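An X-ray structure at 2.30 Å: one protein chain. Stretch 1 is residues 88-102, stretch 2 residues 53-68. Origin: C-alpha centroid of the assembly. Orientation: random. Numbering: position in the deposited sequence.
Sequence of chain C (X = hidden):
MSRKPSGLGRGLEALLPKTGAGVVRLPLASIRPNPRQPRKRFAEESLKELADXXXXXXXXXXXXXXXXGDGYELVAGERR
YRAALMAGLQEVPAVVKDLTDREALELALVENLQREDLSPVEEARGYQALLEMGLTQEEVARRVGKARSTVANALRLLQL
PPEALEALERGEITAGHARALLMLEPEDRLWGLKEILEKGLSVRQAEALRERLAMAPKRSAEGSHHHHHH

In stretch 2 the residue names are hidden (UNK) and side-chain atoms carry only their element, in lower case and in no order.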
# COMPACT_ATOMS: atom_id res chain seq x y z
N GLY C 88 17.56 -8.70 17.52
CA GLY C 88 18.81 -8.63 18.25
C GLY C 88 19.92 -9.49 17.68
O GLY C 88 20.85 -9.86 18.40
N LEU C 89 19.84 -9.81 16.40
CA LEU C 89 20.88 -10.63 15.77
C LEU C 89 22.16 -9.82 15.60
O LEU C 89 22.12 -8.60 15.42
CB LEU C 89 20.41 -11.14 14.40
CG LEU C 89 19.15 -12.01 14.34
CD1 LEU C 89 18.96 -12.52 12.92
CD2 LEU C 89 19.28 -13.18 15.31
N GLN C 90 23.30 -10.52 15.65
CA GLN C 90 24.61 -9.89 15.51
C GLN C 90 25.11 -10.00 14.08
O GLN C 90 25.87 -9.17 13.60
CB GLN C 90 25.64 -10.53 16.44
CG GLN C 90 25.69 -9.92 17.83
CD GLN C 90 24.38 -10.05 18.57
OE1 GLN C 90 23.96 -11.16 18.92
NE2 GLN C 90 23.72 -8.92 18.82
N GLU C 91 24.68 -11.06 13.41
CA GLU C 91 25.08 -11.28 12.03
C GLU C 91 23.91 -11.80 11.21
O GLU C 91 23.03 -12.48 11.73
CB GLU C 91 26.24 -12.26 11.98
CG GLU C 91 27.51 -11.72 12.63
CD GLU C 91 28.62 -12.75 12.66
OE1 GLU C 91 29.74 -12.42 13.12
OE2 GLU C 91 28.38 -13.90 12.22
N VAL C 92 23.91 -11.47 9.93
CA VAL C 92 22.85 -11.90 9.03
C VAL C 92 23.44 -12.27 7.68
O VAL C 92 24.48 -11.76 7.29
CB VAL C 92 21.81 -10.78 8.80
CG1 VAL C 92 21.12 -10.43 10.11
CG2 VAL C 92 22.50 -9.55 8.23
N PRO C 93 22.77 -13.18 6.95
CA PRO C 93 23.25 -13.59 5.63
C PRO C 93 22.96 -12.49 4.63
O PRO C 93 21.90 -11.86 4.67
CB PRO C 93 22.43 -14.85 5.37
CG PRO C 93 21.13 -14.52 6.01
CD PRO C 93 21.56 -13.92 7.33
N ALA C 94 23.90 -12.25 3.72
CA ALA C 94 23.71 -11.20 2.74
C ALA C 94 24.42 -11.48 1.43
O ALA C 94 25.20 -12.42 1.30
CB ALA C 94 24.18 -9.87 3.30
N VAL C 95 24.12 -10.64 0.44
CA VAL C 95 24.74 -10.74 -0.87
C VAL C 95 25.27 -9.37 -1.22
O VAL C 95 24.50 -8.42 -1.37
CB VAL C 95 23.73 -11.17 -1.93
CG1 VAL C 95 24.39 -11.10 -3.30
CG2 VAL C 95 23.24 -12.57 -1.64
N VAL C 96 26.59 -9.26 -1.35
CA VAL C 96 27.22 -7.99 -1.69
C VAL C 96 27.33 -7.84 -3.20
O VAL C 96 27.79 -8.74 -3.89
CB VAL C 96 28.64 -7.91 -1.05
CG1 VAL C 96 29.23 -6.53 -1.28
CG2 VAL C 96 28.55 -8.21 0.44
N LYS C 97 26.86 -6.70 -3.72
CA LYS C 97 26.92 -6.42 -5.15
C LYS C 97 27.32 -4.97 -5.38
O LYS C 97 26.77 -4.07 -4.75
CB LYS C 97 25.57 -6.67 -5.82
CG LYS C 97 25.28 -8.13 -6.09
CD LYS C 97 24.10 -8.26 -7.04
CE LYS C 97 23.91 -9.70 -7.48
NZ LYS C 97 22.82 -9.83 -8.49
N ASP C 98 28.29 -4.75 -6.27
CA ASP C 98 28.74 -3.39 -6.58
C ASP C 98 27.68 -2.73 -7.43
O ASP C 98 27.49 -3.10 -8.59
CB ASP C 98 30.07 -3.42 -7.35
CG ASP C 98 31.24 -3.79 -6.47
OD1 ASP C 98 32.38 -3.83 -6.99
OD2 ASP C 98 31.03 -4.04 -5.26
N LEU C 99 27.00 -1.75 -6.86
CA LEU C 99 25.93 -1.04 -7.55
C LEU C 99 26.12 0.47 -7.46
O LEU C 99 26.41 1.00 -6.39
CB LEU C 99 24.59 -1.41 -6.93
CG LEU C 99 24.18 -2.88 -6.86
CD1 LEU C 99 22.92 -3.03 -6.01
CD2 LEU C 99 23.93 -3.41 -8.26
N THR C 100 25.94 1.15 -8.59
CA THR C 100 26.05 2.60 -8.59
C THR C 100 24.77 3.15 -7.96
O THR C 100 23.77 2.44 -7.84
CB THR C 100 26.19 3.17 -10.02
OG1 THR C 100 24.98 2.95 -10.76
CG2 THR C 100 27.35 2.50 -10.75
N ASP C 101 24.80 4.41 -7.54
CA ASP C 101 23.63 5.02 -6.94
C ASP C 101 22.42 4.82 -7.83
O ASP C 101 21.33 4.46 -7.36
CB ASP C 101 23.87 6.51 -6.72
CG ASP C 101 24.97 6.78 -5.71
OD1 ASP C 101 25.26 7.96 -5.43
OD2 ASP C 101 25.54 5.80 -5.18
N ARG C 102 22.62 5.04 -9.11
CA ARG C 102 21.58 4.90 -10.11
C ARG C 102 20.96 3.50 -10.15
O ARG C 102 19.74 3.35 -10.23
CB ARG C 102 22.16 5.30 -11.46
CG ARG C 102 21.23 5.17 -12.64
CD ARG C 102 21.95 5.62 -13.90
NE ARG C 102 21.38 5.01 -15.10
CZ ARG C 102 20.12 5.16 -15.47
NH1 ARG C 102 19.30 5.90 -14.74
NH2 ARG C 102 19.67 4.56 -16.57
N UNK C 53 10.05 -14.39 15.12
CA UNK C 53 10.34 -15.63 14.43
C UNK C 53 11.80 -15.79 14.04
O UNK C 53 12.34 -16.90 14.10
c UNK C 53 9.47 -15.75 13.18
o UNK C 53 9.74 -16.96 12.49
N UNK C 54 12.46 -14.71 13.64
CA UNK C 54 13.86 -14.81 13.25
C UNK C 54 14.81 -14.87 14.44
O UNK C 54 15.97 -15.26 14.29
c UNK C 54 14.29 -13.67 12.30
c UNK C 54 14.72 -11.19 12.18
c UNK C 54 14.25 -12.33 13.03
c UNK C 54 13.37 -13.65 11.08
N UNK C 55 14.34 -14.47 15.62
CA UNK C 55 15.19 -14.54 16.81
C UNK C 55 15.56 -16.01 17.00
O UNK C 55 16.62 -16.34 17.51
c UNK C 55 14.18 -12.35 19.82
n UNK C 55 11.90 -10.96 18.91
c UNK C 55 14.49 -12.59 18.35
n UNK C 55 12.57 -9.05 20.00
c UNK C 55 12.78 -10.32 19.68
c UNK C 55 14.46 -14.08 18.07
n UNK C 55 13.86 -10.96 20.12
N UNK C 56 14.64 -16.88 16.57
CA UNK C 56 14.82 -18.32 16.70
C UNK C 56 15.67 -18.93 15.59
O UNK C 56 16.75 -19.46 15.86
c UNK C 56 13.45 -19.01 16.71
o UNK C 56 12.30 -19.47 19.93
o UNK C 56 14.03 -18.17 19.56
c UNK C 56 12.48 -18.49 17.76
c UNK C 56 12.97 -18.73 19.18
N UNK C 57 15.18 -18.85 14.36
CA UNK C 57 15.90 -19.42 13.23
C UNK C 57 16.77 -18.47 12.42
O UNK C 57 17.36 -18.87 11.43
n UNK C 57 11.23 -21.57 14.22
c UNK C 57 12.20 -21.20 13.14
c UNK C 57 13.60 -19.39 12.09
c UNK C 57 14.91 -20.12 12.28
c UNK C 57 12.60 -19.73 13.20
N UNK C 58 16.85 -17.21 12.84
CA UNK C 58 17.66 -16.26 12.10
C UNK C 58 16.94 -15.78 10.85
O UNK C 58 15.78 -16.14 10.63
N UNK C 59 17.61 -14.98 10.03
CA UNK C 59 16.98 -14.46 8.82
C UNK C 59 16.53 -15.49 7.80
O UNK C 59 17.24 -16.45 7.50
c UNK C 59 17.90 -13.45 8.14
c UNK C 59 18.27 -11.13 7.28
c UNK C 59 15.96 -12.00 7.63
c UNK C 59 17.38 -12.01 8.15
N UNK C 60 15.34 -15.25 7.26
CA UNK C 60 14.72 -16.10 6.24
C UNK C 60 15.56 -16.13 4.97
O UNK C 60 16.36 -17.04 4.75
c UNK C 60 11.66 -13.89 5.05
c UNK C 60 13.02 -14.09 5.70
c UNK C 60 13.06 -13.36 7.01
c UNK C 60 13.30 -15.59 5.93
N UNK C 61 15.36 -15.13 4.11
CA UNK C 61 16.09 -15.02 2.87
C UNK C 61 17.12 -13.92 2.95
O UNK C 61 16.99 -12.99 3.75
o UNK C 61 15.84 -17.77 2.02
c UNK C 61 15.24 -17.24 1.08
c UNK C 61 15.13 -14.78 1.70
c UNK C 61 14.35 -16.02 1.30
n UNK C 61 15.35 -17.68 -0.17
N UNK C 62 18.17 -14.00 2.12
CA UNK C 62 19.25 -13.02 2.08
C UNK C 62 18.82 -11.57 1.91
O UNK C 62 17.81 -11.29 1.28
c UNK C 62 19.84 -14.94 0.84
c UNK C 62 18.36 -15.02 1.08
c UNK C 62 20.09 -13.48 0.89
N UNK C 63 19.59 -10.67 2.51
CA UNK C 63 19.35 -9.24 2.36
C UNK C 63 20.18 -8.91 1.13
O UNK C 63 21.05 -9.69 0.75
c UNK C 63 19.28 -8.64 4.93
c UNK C 63 20.03 -7.78 5.94
c UNK C 63 17.81 -8.25 4.87
c UNK C 63 19.91 -8.46 3.55
N UNK C 64 19.92 -7.78 0.50
CA UNK C 64 20.70 -7.40 -0.66
C UNK C 64 21.42 -6.12 -0.27
O UNK C 64 20.78 -5.14 0.11
c UNK C 64 21.61 -6.25 -3.34
c UNK C 64 19.45 -6.98 -4.33
c UNK C 64 19.80 -7.17 -1.87
c UNK C 64 20.48 -7.25 -3.25
N UNK C 65 22.74 -6.14 -0.36
CA UNK C 65 23.53 -4.97 0.02
C UNK C 65 24.59 -4.59 -1.00
O UNK C 65 24.86 -5.33 -1.95
c UNK C 65 23.21 -5.62 2.41
c UNK C 65 24.23 -5.21 1.37
c UNK C 65 25.29 -6.29 1.22
N UNK C 66 25.17 -3.41 -0.81
CA UNK C 66 26.24 -2.94 -1.67
C UNK C 66 27.33 -2.38 -0.77
O UNK C 66 27.06 -1.94 0.35
n UNK C 66 25.03 1.89 -2.53
c UNK C 66 25.23 0.55 -3.08
c UNK C 66 25.45 -0.50 -1.99
c UNK C 66 25.20 3.01 -3.23
n UNK C 66 25.58 2.95 -4.50
c UNK C 66 25.75 -1.85 -2.63
n UNK C 66 24.99 4.18 -2.65
N UNK C 67 28.59 -2.43 -1.23
CA UNK C 67 29.72 -1.92 -0.44
C UNK C 67 29.64 -0.42 -0.20
O UNK C 67 29.31 0.35 -1.11
c UNK C 67 30.47 -3.54 -2.00
c UNK C 67 29.07 -3.16 -2.41
c UNK C 67 30.93 -2.30 -1.29
N UNK C 68 29.93 -0.00 1.03
CA UNK C 68 29.90 1.41 1.40
C UNK C 68 30.90 1.72 2.50
O UNK C 68 30.77 1.24 3.63
c UNK C 68 28.50 1.83 1.85
c UNK C 68 28.17 3.75 0.24
c UNK C 68 27.65 2.42 0.74
n UNK C 68 27.34 4.79 0.34
o UNK C 68 29.31 3.85 -0.21

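Position 53 carries one carbon and then one oxygen, out of reach of stretch 1: Ser-53. Position 54 has four carbons, forked at the first with one arm two carbons long, which defines Ile-54; its backbone O lies 4.0 Å from Leu-89 CD2. At 55, three carbons, a nitrogen and a carbon bearing two more nitrogens give Arg-55, whose side chain stays 5.0 Å or more from stretch 1. Position 56, three carbons with two oxygens on the third, is Glu-56; position 57, four carbons in a row ending in nitrogen, is Lys-57. Both point away.

Position 58 has no side-chain atoms. Its phi/psi of 78/-175 would jam a CB against the preceding carbonyl O, and its CA sits 4.0 Å from Leu-89 CD1: Gly-58, which ends the helix. Position 59 has four carbons forked at the second, so it is Leu-59; its CB meets Pro-93 CD at 3.8 Å and its CD1 meets Val-92 CB at 3.9 Å. The same fork at 60, pointing away, gives Leu-60. At 61, three carbons with one oxygen and one nitrogen on the third, also directed away, indicate Gln-61.

At 62, three carbons close a ring onto the backbone N: Pro-62, its CB 4.1 Å from Val-95 CG2. Position 63 is again forked at the second of four carbons, and one terminal carbon lies 3.8 Å from Val-92 CG2: Leu-63. Position 64 repeats that pattern, a terminal carbon 4.4 Å from Leu-99 CD1: Leu-64. One carbon carrying two more at 65 makes Val-65, whose CG2 lies 3.9 Å from Val-96 CG2. Position 66 has three carbons, a nitrogen and a carbon with two nitrogens: Arg-66. Its NH2 donates to Leu-99 O (2.8 Å) and Asp-101 OD2 (2.9 Å), both near the guanidinium plane. At 67, three carbons close a ring onto the backbone N, which identifies Pro-67, with CG 3.3 Å from Val-96 CG1. Position 68, three carbons ending in one oxygen and one nitrogen, is Gln-68, beyond contact range.

The contact is a parallel strand pairing. Leu-63 N to Pro-93 O is weak at 3.4 Å; Val-95 N to Leu-63 O (3.2 Å), Val-65 N to Val-95 O (3.1 Å) and Lys-97 N to Val-65 O (3.0 Å) continue the ladder. Ala-94, Val-96, Leu-63 and Val-65 share one face, Val-95 and Leu-64 the other. Past the ladder, the salt bridge between Arg-66 and Asp-101 ties strand 63-68 to the start of the helix that follows strand 91-96, at Asp-101, within 925 Å² of buried surface.

Stretch 2 (53-68) SIREKGLLQPLLVRPQ
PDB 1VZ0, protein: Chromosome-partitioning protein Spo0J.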